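Local structure of ADP compounds hydrolase nudE (Escherichia coli, 1VHZ) at the interface of chains A and B. The protein hydrolyses ADP-containing compounds such as ADP-ribose, NADH, Ap2A and Ap3A as a Nudix-family homodimer with magnesium or another divalent cation, turning ADP-ribose into AMP and ribose 5-phosphate. Residues are numbered along the deposited sequence; one frame, centred on the assembly and turned at random. Chains: chain A/B, ADP compounds hydrolase nudE.

Contact 1: the interface of chains A and B. Residues chain A 31, 33, 35, 37, 39, 41; chain B 68, 142-145.
B:Pro144, in a loop of chain B, is wedged between the ring of A:Phe33 and the guanidinium of A:Arg39 in this part of the NudE homodimer interface. B:Pro144 CG lies over one face of the A:Phe33 ring, 4.0 Å from the centroid and offset toward the rim, as a CH-pi contact. B:Pro144 CB sits over the centre of the guanidinium, 3.7 Å from A:Arg39 CZ. On the same side of the phenyl plane the carboxylate of B:Glu145 reaches the rim, B:Glu145 CD 3.5 Å from A:Phe33 CD2 and the planes 68° apart. A:Leu31 CD1 touches B:Tyr68 CE1.

Among the polar contacts, A:Arg39 NH1 donates to B:Asp142 O at 2.8 Å, nearly along the C=O axis. NH2 makes a longer, more bent bond to the same oxygen, and the salt bridge to the carboxylate is long; B:Asp142 is poorly ordered, which qualifies the whole grip. A water joins A:Tyr41 OH to B:Tyr68 O. As A:Arg39 and A:Tyr41 also line the ADP-ribose pocket, the partner's loop may help shape it. A:Asn35 CG stands between its backbone N and carbonyl carbon (chi1 60°), and OD1 accepts from A:Val37 N, steadying the amide whose ND2 donates to B:Pro144 O at 3.0 Å, 172° at the hydrogen.

Contact 2: the interface of chains A and B. Residues chain A 115, 169-170, 172-173, 177; chain B 115, 169-170, 172-173.
A:Ser173 and B:Ser173 meet hydroxyl to hydroxyl between helix 169-184 of chain A and helix 169-183 of chain B, part of the two-fold interface of this Nudix homodimer. A:Ser173 OG and B:Ser173 OG are 3.2 Å apart and can hydrogen-bond, with the direction of donation not settled.

Each hydroxyl also lies close to carbonyls in the first turn of both helices. Within its own helix, A:Ser173 OG can donate to A:Ala169 O at 2.8 Å, tilted 23° from the carbonyl plane; B:Ser173 has the same choice in its chain. The serine OG is anti to its own carbonyl carbon, beside the backbone N (chi1 -71° in chain A), which turns it back toward the preceding turn. Across the dimer, A:Ser173 OG is 2.9 Å from B:Ala169 O, again hydrogen-bonding distance, and the reciprocal pair matches it. The two hydroxyls have two protons for all these pairs, so the bonds are alternatives that may interchange.

Apolar groups flank the hydroxyls. The alanine methyls lie side by side, offset rather than end to end, A:Ala169 CB to B:Ala169 CB 3.8 Å, and A:Arg170 CG lies 3.9 Å from B:Ala169 CB. B:Val172 CG1 packs on A:Ser173 CB at 4.0 Å, while B:Val172 CG2 approaches A:Leu115 CD1 at 4.2 Å.

Contact 3: the interface of chains A and B. Residues chain A 113-115, 177; chain B 161, 167, 172.
A:Lys113 CE lies over one face of the B:Asn167 carboxamide, toward its nitrogen end, 3.6 Å from B:Asn167 ND2, the two side chains crossing at about a right angle. At the amide's edge, B:Asn167 ND2 donates within its own chain to B:Leu161 O at 3.0 Å, the acceptor lying close to the amide plane. The carbonyl of B:Leu161, in the 3-10 helix 154-162, is the second flat group, and its two donors arrive from opposite faces. B:Asn167 ND2 stands well above one face, 61° out of the plane, and A:Lys113 NZ comes from the other, tilted 33°.

The lysine amine thus crosses the interface of the Nudix homodimer to a backbone acceptor, with A:Lys113 NZ and B:Leu161 O 2.7 Å apart. Its CG is anti to the backbone N (chi1 -157°), and a bend at chi2 carries the otherwise extended chain toward chain B. The bond from B:Asn167 links the loop to the 3-10 helix and may steady the carbonyl that the lysine uses; if charged, the amine would be expected to polarise that carbonyl further.

Beside these groups A:Leu115, on strand 108-116, packs on B:Asn167 at about a right angle, A:Leu115 CD1 4.0 Å from B:Asn167 CB. Separately, a carbon-carbonyl contact brings A:Leu115 CA to 3.5 Å from B:Asn167 O.

Contact 1: the interface of chains A and B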
ATOM      1  N   LEU A  31      -8.595  -7.613 -22.502  1.00 23.89           N
ATOM      2  CA  LEU A  31      -7.249  -8.104 -22.684  1.00 25.69           C
ATOM      3  C   LEU A  31      -7.169  -9.468 -23.365  1.00 22.99           C
ATOM      4  O   LEU A  31      -8.021 -10.319 -23.166  1.00 21.57           O
ATOM      5  CB  LEU A  31      -6.599  -8.335 -21.293  1.00 29.13           C
ATOM      6  CG  LEU A  31      -6.146  -7.095 -20.532  1.00 33.16           C
ATOM      7  CD1 LEU A  31      -5.640  -7.488 -19.153  1.00 27.37           C
ATOM      8  CD2 LEU A  31      -5.067  -6.349 -21.310  1.00 31.41           C
ATOM      9  N   PHE A  33      -4.342 -12.367 -23.388  1.00 15.90           N
ATOM     10  CA  PHE A  33      -3.047 -12.843 -22.916  1.00 19.89           C
ATOM     11  C   PHE A  33      -2.304 -13.592 -24.013  1.00 19.56           C
ATOM     12  O   PHE A  33      -2.847 -13.905 -25.063  1.00 17.49           O
ATOM     13  CB  PHE A  33      -3.236 -13.692 -21.660  1.00 17.35           C
ATOM     14  CG  PHE A  33      -3.690 -12.841 -20.498  1.00 20.58           C
ATOM     15  CD1 PHE A  33      -5.040 -12.597 -20.290  1.00 18.28           C
ATOM     16  CD2 PHE A  33      -2.763 -12.273 -19.637  1.00 18.12           C
ATOM     17  CE1 PHE A  33      -5.457 -11.816 -19.222  1.00 24.24           C
ATOM     18  CE2 PHE A  33      -3.170 -11.481 -18.576  1.00 14.58           C
ATOM     19  CZ  PHE A  33      -4.524 -11.246 -18.372  1.00 21.87           C
ATOM     20  N   ASN A  35      -1.335 -16.615 -24.328  1.00 17.27           N
ATOM     21  CA  ASN A  35      -1.883 -17.928 -24.565  1.00 21.66           C
ATOM     22  C   ASN A  35      -3.256 -17.853 -25.223  1.00 18.90           C
ATOM     23  O   ASN A  35      -3.964 -18.847 -25.302  1.00 24.24           O
ATOM     24  CB  ASN A  35      -1.921 -18.700 -23.232  1.00 18.22           C
ATOM     25  CG  ASN A  35      -2.779 -18.024 -22.184  1.00 21.50           C
ATOM     26  OD1 ASN A  35      -3.374 -16.967 -22.437  1.00 19.68           O
ATOM     27  ND2 ASN A  35      -2.887 -18.593 -20.984  1.00 15.19           N
ATOM     28  N   VAL A  37      -5.985 -16.388 -24.149  1.00 20.69           N
ATOM     29  CA  VAL A  37      -7.083 -16.254 -23.193  1.00 21.97           C
ATOM     30  C   VAL A  37      -7.525 -14.793 -23.128  1.00 24.01           C
ATOM     31  O   VAL A  37      -6.696 -13.869 -23.098  1.00 20.99           O
ATOM     32  CB  VAL A  37      -6.622 -16.748 -21.809  1.00 23.22           C
ATOM     33  CG1 VAL A  37      -7.651 -16.509 -20.724  1.00 23.47           C
ATOM     34  CG2 VAL A  37      -6.293 -18.251 -21.872  1.00 17.71           C
ATOM     35  N   ARG A  39      -9.988 -11.840 -21.307  1.00 24.25           N
ATOM     36  CA  ARG A  39     -10.609 -11.480 -20.036  1.00 26.93           C
ATOM     37  C   ARG A  39     -10.837  -9.963 -20.040  1.00 27.22           C
ATOM     38  O   ARG A  39     -10.169  -9.210 -20.753  1.00 25.58           O
ATOM     39  CB  ARG A  39      -9.698 -11.850 -18.879  1.00 30.34           C
ATOM     40  CG  ARG A  39      -9.787 -13.039 -18.028  1.00 34.45           C
ATOM     41  CD  ARG A  39     -10.528 -14.269 -18.353  1.00 34.17           C
ATOM     42  NE  ARG A  39     -10.056 -15.528 -17.870  1.00 34.86           N
ATOM     43  CZ  ARG A  39      -9.555 -16.013 -16.764  1.00 38.65           C
ATOM     44  NH1 ARG A  39      -9.344 -15.288 -15.666  1.00 31.07           N
ATOM     45  NH2 ARG A  39      -9.209 -17.312 -16.705  1.00 34.39           N
ATOM     46  N   TYR A  41     -10.902  -6.817 -17.541  1.00 30.60           N
ATOM     47  CA  TYR A  41     -10.510  -6.365 -16.212  1.00 31.60           C
ATOM     48  C   TYR A  41     -11.022  -4.942 -15.966  1.00 33.87           C
ATOM     49  O   TYR A  41     -11.325  -4.213 -16.909  1.00 32.86           O
ATOM     50  CB  TYR A  41      -8.991  -6.316 -16.073  1.00 31.87           C
ATOM     51  CG  TYR A  41      -8.242  -7.597 -15.835  1.00 34.27           C
ATOM     52  CD1 TYR A  41      -6.888  -7.553 -15.493  1.00 34.36           C
ATOM     53  CD2 TYR A  41      -8.838  -8.842 -15.939  1.00 36.30           C
ATOM     54  CE1 TYR A  41      -6.168  -8.716 -15.272  1.00 36.09           C
ATOM     55  CE2 TYR A  41      -8.138 -10.013 -15.729  1.00 36.17           C
ATOM     56  CZ  TYR A  41      -6.805  -9.937 -15.393  1.00 37.97           C
ATOM     57  OH  TYR A  41      -6.104 -11.092 -15.162  1.00 41.56           O
TER
ATOM     58  N   TYR B  68       0.680 -10.341 -13.916  1.00 14.58           N
ATOM     59  CA  TYR B  68       0.317  -9.161 -14.665  1.00 16.32           C
ATOM     60  C   TYR B  68      -0.589  -8.238 -13.847  1.00 18.79           C
ATOM     61  O   TYR B  68      -1.456  -8.692 -13.108  1.00 21.59           O
ATOM     62  CB  TYR B  68      -0.291  -9.491 -16.018  1.00 15.10           C
ATOM     63  CG  TYR B  68      -0.653  -8.281 -16.871  1.00 17.46           C
ATOM     64  CD1 TYR B  68      -1.956  -7.810 -16.918  1.00 16.34           C
ATOM     65  CD2 TYR B  68       0.305  -7.616 -17.620  1.00 16.77           C
ATOM     66  CE1 TYR B  68      -2.304  -6.714 -17.689  1.00 16.18           C
ATOM     67  CE2 TYR B  68      -0.022  -6.526 -18.397  1.00 18.64           C
ATOM     68  CZ  TYR B  68      -1.335  -6.078 -18.426  1.00 19.69           C
ATOM     69  OH  TYR B  68      -1.670  -5.008 -19.219  1.00 21.32           O
ATOM     70  N   ASP B 142      -8.296 -19.020 -10.655  1.00 32.10           N
ATOM     71  CA  ASP B 142      -8.944 -18.489 -11.859  1.00 36.71           C
ATOM     72  C   ASP B 142      -7.976 -17.658 -12.693  1.00 32.35           C
ATOM     73  O   ASP B 142      -8.374 -16.891 -13.567  1.00 31.70           O
ATOM     74  CB  ASP B 142     -10.200 -17.693 -11.495  1.00 47.23           C
ATOM     75  CG  ASP B 142     -11.072 -17.423 -12.717  1.00 60.84           C
ATOM     76  OD1 ASP B 142     -11.662 -16.323 -12.790  1.00 64.71           O
ATOM     77  OD2 ASP B 142     -11.137 -18.297 -13.614  1.00 62.75           O
ATOM     78  N   GLU B 143      -6.679 -17.841 -12.470  1.00 30.03           N
ATOM     79  CA  GLU B 143      -5.681 -17.082 -13.220  1.00 30.43           C
ATOM     80  C   GLU B 143      -5.742 -17.418 -14.706  1.00 27.90           C
ATOM     81  O   GLU B 143      -5.807 -18.573 -15.105  1.00 31.13           O
ATOM     82  CB  GLU B 143      -4.285 -17.248 -12.647  1.00 31.89           C
ATOM     83  CG  GLU B 143      -3.591 -18.568 -12.856  1.00 35.87           C
ATOM     84  CD  GLU B 143      -4.122 -19.691 -11.991  1.00 44.47           C
ATOM     85  OE1 GLU B 143      -3.652 -20.840 -12.144  1.00 43.73           O
ATOM     86  OE2 GLU B 143      -5.025 -19.449 -11.163  1.00 39.47           O
ATOM     87  N   PRO B 144      -5.694 -16.385 -15.537  1.00 25.48           N
ATOM     88  CA  PRO B 144      -5.742 -16.507 -16.974  1.00 22.65           C
ATOM     89  C   PRO B 144      -4.475 -17.048 -17.590  1.00 20.68           C
ATOM     90  O   PRO B 144      -4.478 -17.548 -18.725  1.00 24.04           O
ATOM     91  CB  PRO B 144      -6.003 -15.074 -17.431  1.00 25.23           C
ATOM     92  CG  PRO B 144      -5.342 -14.229 -16.381  1.00 24.22           C
ATOM     93  CD  PRO B 144      -5.608 -14.960 -15.090  1.00 23.71           C
ATOM     94  N   GLU B 145      -3.353 -16.937 -16.900  1.00 19.53           N
ATOM     95  CA  GLU B 145      -2.069 -17.447 -17.425  1.00 18.88           C
ATOM     96  C   GLU B 145      -1.216 -17.853 -16.233  1.00 17.98           C
ATOM     97  O   GLU B 145      -1.503 -17.438 -15.114  1.00 19.16           O
ATOM     98  CB  GLU B 145      -1.382 -16.415 -18.312  1.00 16.40           C
ATOM     99  CG  GLU B 145      -0.765 -15.255 -17.571  1.00 23.92           C
ATOM    100  CD  GLU B 145      -0.130 -14.166 -18.389  1.00 24.40           C
ATOM    101  OE1 GLU B 145       0.199 -14.289 -19.591  1.00 25.49           O
ATOM    102  OE2 GLU B 145       0.079 -13.081 -17.806  1.00 26.42           O
TER
HETATM  103  O   HOH W   1      -3.484 -10.907 -13.848  1.00 47.12           O

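Contact 2: the interface of chains A and B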
ATOM      1  N   LEU A 115       7.273   4.327  -4.534  1.00 17.76           N
ATOM      2  CA  LEU A 115       6.528   3.070  -4.452  1.00 18.48           C
ATOM      3  C   LEU A 115       5.206   3.100  -5.203  1.00 16.69           C
ATOM      4  O   LEU A 115       4.545   4.122  -5.221  1.00 17.49           O
ATOM      5  CB  LEU A 115       6.193   2.823  -2.978  1.00 16.90           C
ATOM      6  CG  LEU A 115       6.971   1.891  -2.097  1.00 31.15           C
ATOM      7  CD1 LEU A 115       8.410   1.638  -2.497  1.00 24.22           C
ATOM      8  CD2 LEU A 115       6.914   2.379  -0.641  1.00 17.00           C
ATOM      9  N   ALA A 169       0.058   0.188   4.886  1.00 15.36           N
ATOM     10  CA  ALA A 169       1.198  -0.203   4.074  1.00 15.25           C
ATOM     11  C   ALA A 169       2.191   0.872   3.700  1.00 13.80           C
ATOM     12  O   ALA A 169       3.408   0.556   3.664  1.00 15.37           O
ATOM     13  CB  ALA A 169       0.786  -0.985   2.820  1.00  7.32           C
ATOM     14  N   ARG A 170       1.765   2.063   3.349  1.00 12.92           N
ATOM     15  CA  ARG A 170       2.686   3.143   2.974  1.00 14.35           C
ATOM     16  C   ARG A 170       3.406   3.676   4.206  1.00 16.85           C
ATOM     17  O   ARG A 170       4.615   3.924   4.121  1.00 12.38           O
ATOM     18  CB  ARG A 170       1.927   4.247   2.234  1.00 13.32           C
ATOM     19  CG  ARG A 170       1.409   3.742   0.873  1.00 20.75           C
ATOM     20  CD  ARG A 170       0.360   4.705   0.283  1.00 13.81           C
ATOM     21  NE  ARG A 170      -0.618   5.090   1.273  1.00 22.01           N
ATOM     22  CZ  ARG A 170      -1.515   6.054   1.181  1.00 29.34           C
ATOM     23  NH1 ARG A 170      -2.353   6.318   2.187  1.00 24.29           N
ATOM     24  NH2 ARG A 170      -1.578   6.786   0.084  1.00 28.22           N
ATOM     25  N   VAL A 172       4.012   1.958   7.015  1.00  8.89           N
ATOM     26  CA  VAL A 172       4.961   0.915   7.468  1.00  9.92           C
ATOM     27  C   VAL A 172       6.175   0.834   6.567  1.00 11.88           C
ATOM     28  O   VAL A 172       7.312   0.774   7.031  1.00 11.53           O
ATOM     29  CB  VAL A 172       4.236  -0.424   7.612  1.00 10.93           C
ATOM     30  CG1 VAL A 172       5.178  -1.588   7.839  1.00  8.71           C
ATOM     31  CG2 VAL A 172       3.220  -0.353   8.777  1.00  4.40           C
ATOM     32  N   SER A 173       5.966   0.863   5.238  1.00 12.30           N
ATOM     33  CA  SER A 173       7.079   0.854   4.301  1.00 14.07           C
ATOM     34  C   SER A 173       8.020   2.032   4.591  1.00 12.18           C
ATOM     35  O   SER A 173       9.225   1.852   4.681  1.00 14.85           O
ATOM     36  CB  SER A 173       6.565   1.069   2.852  1.00 11.13           C
ATOM     37  OG  SER A 173       5.885  -0.076   2.413  1.00 17.22           O
ATOM     38  N   LEU A 177      11.958   2.070   5.782  1.00 12.95           N
ATOM     39  CA  LEU A 177      12.927   2.654   4.851  1.00 15.04           C
ATOM     40  C   LEU A 177      13.730   3.769   5.512  1.00 15.51           C
ATOM     41  O   LEU A 177      14.940   3.873   5.320  1.00 14.57           O
ATOM     42  CB  LEU A 177      12.246   3.149   3.569  1.00  8.18           C
ATOM     43  CG  LEU A 177      11.746   2.018   2.643  1.00 20.93           C
ATOM     44  CD1 LEU A 177      10.687   2.543   1.689  1.00 12.30           C
ATOM     45  CD2 LEU A 177      12.894   1.352   1.897  1.00  8.54           C
TER
ATOM     46  N   LEU B 115      -2.529  -5.199   7.906  1.00 17.58           N
ATOM     47  CA  LEU B 115      -2.358  -3.819   7.475  1.00 17.88           C
ATOM     48  C   LEU B 115      -3.552  -3.272   6.695  1.00 21.81           C
ATOM     49  O   LEU B 115      -4.251  -3.979   5.969  1.00 21.21           O
ATOM     50  CB  LEU B 115      -1.146  -3.774   6.561  1.00 20.72           C
ATOM     51  CG  LEU B 115       0.236  -3.360   6.988  1.00 30.91           C
ATOM     52  CD1 LEU B 115       0.582  -3.521   8.446  1.00 16.69           C
ATOM     53  CD2 LEU B 115       1.271  -4.094   6.128  1.00 23.14           C
ATOM     54  N   ALA B 169       3.912  -0.973  -1.986  1.00 13.04           N
ATOM     55  CA  ALA B 169       3.808  -0.833  -0.532  1.00 14.29           C
ATOM     56  C   ALA B 169       3.570  -2.089   0.259  1.00 13.51           C
ATOM     57  O   ALA B 169       4.152  -2.194   1.354  1.00 12.69           O
ATOM     58  CB  ALA B 169       2.828   0.275  -0.168  1.00  9.70           C
ATOM     59  N   ARG B 170       2.712  -2.998  -0.185  1.00 15.03           N
ATOM     60  CA  ARG B 170       2.453  -4.240   0.540  1.00 13.40           C
ATOM     61  C   ARG B 170       3.625  -5.194   0.469  1.00 16.54           C
ATOM     62  O   ARG B 170       3.985  -5.777   1.510  1.00 15.13           O
ATOM     63  CB  ARG B 170       1.134  -4.860   0.071  1.00 15.52           C
ATOM     64  CG  ARG B 170      -0.036  -3.890   0.402  1.00 17.02           C
ATOM     65  CD  ARG B 170      -1.299  -4.332  -0.330  1.00 20.69           C
ATOM     66  NE  ARG B 170      -1.070  -4.612  -1.713  1.00 16.74           N
ATOM     67  CZ  ARG B 170      -1.859  -5.162  -2.613  1.00 28.15           C
ATOM     68  NH1 ARG B 170      -3.083  -5.551  -2.290  1.00 32.11           N
ATOM     69  NH2 ARG B 170      -1.420  -5.339  -3.859  1.00 19.10           N
ATOM     70  N   VAL B 172       6.777  -4.386   0.066  1.00 13.77           N
ATOM     71  CA  VAL B 172       7.856  -3.769   0.841  1.00 16.20           C
ATOM     72  C   VAL B 172       7.631  -3.939   2.332  1.00 14.05           C
ATOM     73  O   VAL B 172       8.538  -4.348   3.055  1.00 15.15           O
ATOM     74  CB  VAL B 172       8.096  -2.302   0.441  1.00 14.05           C
ATOM     75  CG1 VAL B 172       9.143  -1.642   1.332  1.00  6.70           C
ATOM     76  CG2 VAL B 172       8.623  -2.244  -1.011  1.00 13.00           C
ATOM     77  N   SER B 173       6.413  -3.693   2.794  1.00 13.27           N
ATOM     78  CA  SER B 173       6.049  -3.861   4.190  1.00 16.28           C
ATOM     79  C   SER B 173       6.260  -5.320   4.600  1.00 14.16           C
ATOM     80  O   SER B 173       6.828  -5.569   5.648  1.00 13.91           O
ATOM     81  CB  SER B 173       4.549  -3.550   4.416  1.00 12.05           C
ATOM     82  OG  SER B 173       4.313  -2.177   4.263  1.00 17.05           O
TER

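Contact 3: the interface of chains A and B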
ATOM      1  N   LYS A 113      12.663   6.843  -1.699  1.00 13.09           N
ATOM      2  CA  LYS A 113      12.116   5.717  -2.452  1.00 10.37           C
ATOM      3  C   LYS A 113      10.824   6.121  -3.144  1.00 14.90           C
ATOM      4  O   LYS A 113      10.095   7.005  -2.664  1.00 15.08           O
ATOM      5  CB  LYS A 113      11.786   4.588  -1.445  1.00 13.40           C
ATOM      6  CG  LYS A 113      11.741   3.167  -2.043  1.00 13.02           C
ATOM      7  CD  LYS A 113      13.161   2.654  -2.174  1.00 13.83           C
ATOM      8  CE  LYS A 113      13.328   1.519  -3.150  1.00 17.06           C
ATOM      9  NZ  LYS A 113      14.758   1.052  -3.127  1.00 21.25           N
ATOM     10  N   LYS A 114      10.559   5.385  -4.220  1.00 12.85           N
ATOM     11  CA  LYS A 114       9.309   5.602  -4.960  1.00 17.60           C
ATOM     12  C   LYS A 114       8.541   4.288  -4.927  1.00 14.96           C
ATOM     13  O   LYS A 114       9.061   3.230  -5.287  1.00 15.72           O
ATOM     14  CB  LYS A 114       9.568   6.076  -6.374  1.00 18.40           C
ATOM     15  CG  LYS A 114       8.309   6.162  -7.232  1.00 23.26           C
ATOM     16  CD  LYS A 114       8.725   6.392  -8.682  1.00 32.71           C
ATOM     17  CE  LYS A 114       8.595   7.834  -9.078  1.00 29.13           C
ATOM     18  NZ  LYS A 114       9.325   8.146 -10.337  1.00 31.95           N
ATOM     19  N   LEU A 115       7.273   4.327  -4.534  1.00 17.76           N
ATOM     20  CA  LEU A 115       6.528   3.070  -4.452  1.00 18.48           C
ATOM     21  C   LEU A 115       5.206   3.100  -5.203  1.00 16.69           C
ATOM     22  O   LEU A 115       4.545   4.122  -5.221  1.00 17.49           O
ATOM     23  CB  LEU A 115       6.193   2.823  -2.978  1.00 16.90           C
ATOM     24  CG  LEU A 115       6.971   1.891  -2.097  1.00 31.15           C
ATOM     25  CD1 LEU A 115       8.410   1.638  -2.497  1.00 24.22           C
ATOM     26  CD2 LEU A 115       6.914   2.379  -0.641  1.00 17.00           C
ATOM     27  N   LEU A 177      11.958   2.070   5.782  1.00 12.95           N
ATOM     28  CA  LEU A 177      12.927   2.654   4.851  1.00 15.04           C
ATOM     29  C   LEU A 177      13.730   3.769   5.512  1.00 15.51           C
ATOM     30  O   LEU A 177      14.940   3.873   5.320  1.00 14.57           O
ATOM     31  CB  LEU A 177      12.246   3.149   3.569  1.00  8.18           C
ATOM     32  CG  LEU A 177      11.746   2.018   2.643  1.00 20.93           C
ATOM     33  CD1 LEU A 177      10.687   2.543   1.689  1.00 12.30           C
ATOM     34  CD2 LEU A 177      12.894   1.352   1.897  1.00  8.54           C
TER
ATOM     35  N   LEU B 161      14.559  -4.596  -3.114  1.00 12.81           N
ATOM     36  CA  LEU B 161      14.308  -3.165  -3.106  1.00 13.89           C
ATOM     37  C   LEU B 161      14.987  -2.453  -4.278  1.00 15.95           C
ATOM     38  O   LEU B 161      14.753  -1.253  -4.519  1.00 13.91           O
ATOM     39  CB  LEU B 161      14.774  -2.579  -1.787  1.00  8.47           C
ATOM     40  CG  LEU B 161      13.865  -2.379  -0.597  1.00 17.47           C
ATOM     41  CD1 LEU B 161      12.574  -3.156  -0.603  1.00  8.54           C
ATOM     42  CD2 LEU B 161      14.632  -2.572   0.710  1.00 11.83           C
ATOM     43  N   ASN B 167       8.770  -3.042  -6.012  1.00 13.26           N
ATOM     44  CA  ASN B 167       8.528  -1.919  -5.119  1.00 13.50           C
ATOM     45  C   ASN B 167       7.133  -1.375  -5.011  1.00 15.10           C
ATOM     46  O   ASN B 167       6.824  -0.267  -5.444  1.00 18.89           O
ATOM     47  CB  ASN B 167       9.582  -0.815  -5.390  1.00 13.04           C
ATOM     48  CG  ASN B 167      10.981  -1.279  -5.006  1.00 20.72           C
ATOM     49  OD1 ASN B 167      11.169  -2.108  -4.114  1.00 16.89           O
ATOM     50  ND2 ASN B 167      12.048  -0.801  -5.647  1.00 16.53           N
ATOM     51  N   VAL B 172       6.777  -4.386   0.066  1.00 13.77           N
ATOM     52  CA  VAL B 172       7.856  -3.769   0.841  1.00 16.20           C
ATOM     53  C   VAL B 172       7.631  -3.939   2.332  1.00 14.05           C
ATOM     54  O   VAL B 172       8.538  -4.348   3.055  1.00 15.15           O
ATOM     55  CB  VAL B 172       8.096  -2.302   0.441  1.00 14.05           C
ATOM     56  CG1 VAL B 172       9.143  -1.642   1.332  1.00  6.70           C
ATOM     57  CG2 VAL B 172       8.623  -2.244  -1.011  1.00 13.00           C
TER

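Contact 2 and contact 3 are neighbours, the centres of their C-alpha atoms about 8 Å apart, and share A:Leu115, A:Leu177 and B:Val172. Strand 108-116 and the C-terminal helix (169-184 in chain A, 169-183 in chain B) run through both, making one continuous central patch. Contact 1 lies about 27 Å from each by the same measure and shares no residue with them; there strands 25-32 and 38-44 of chain A, with their connecting loop, meet chain B. Two-fold symmetry gives contacts 1 and 3 twins with the chains exchanged, so the homodimer is joined at its centre and at two peripheral arms near the ADP-ribose pockets.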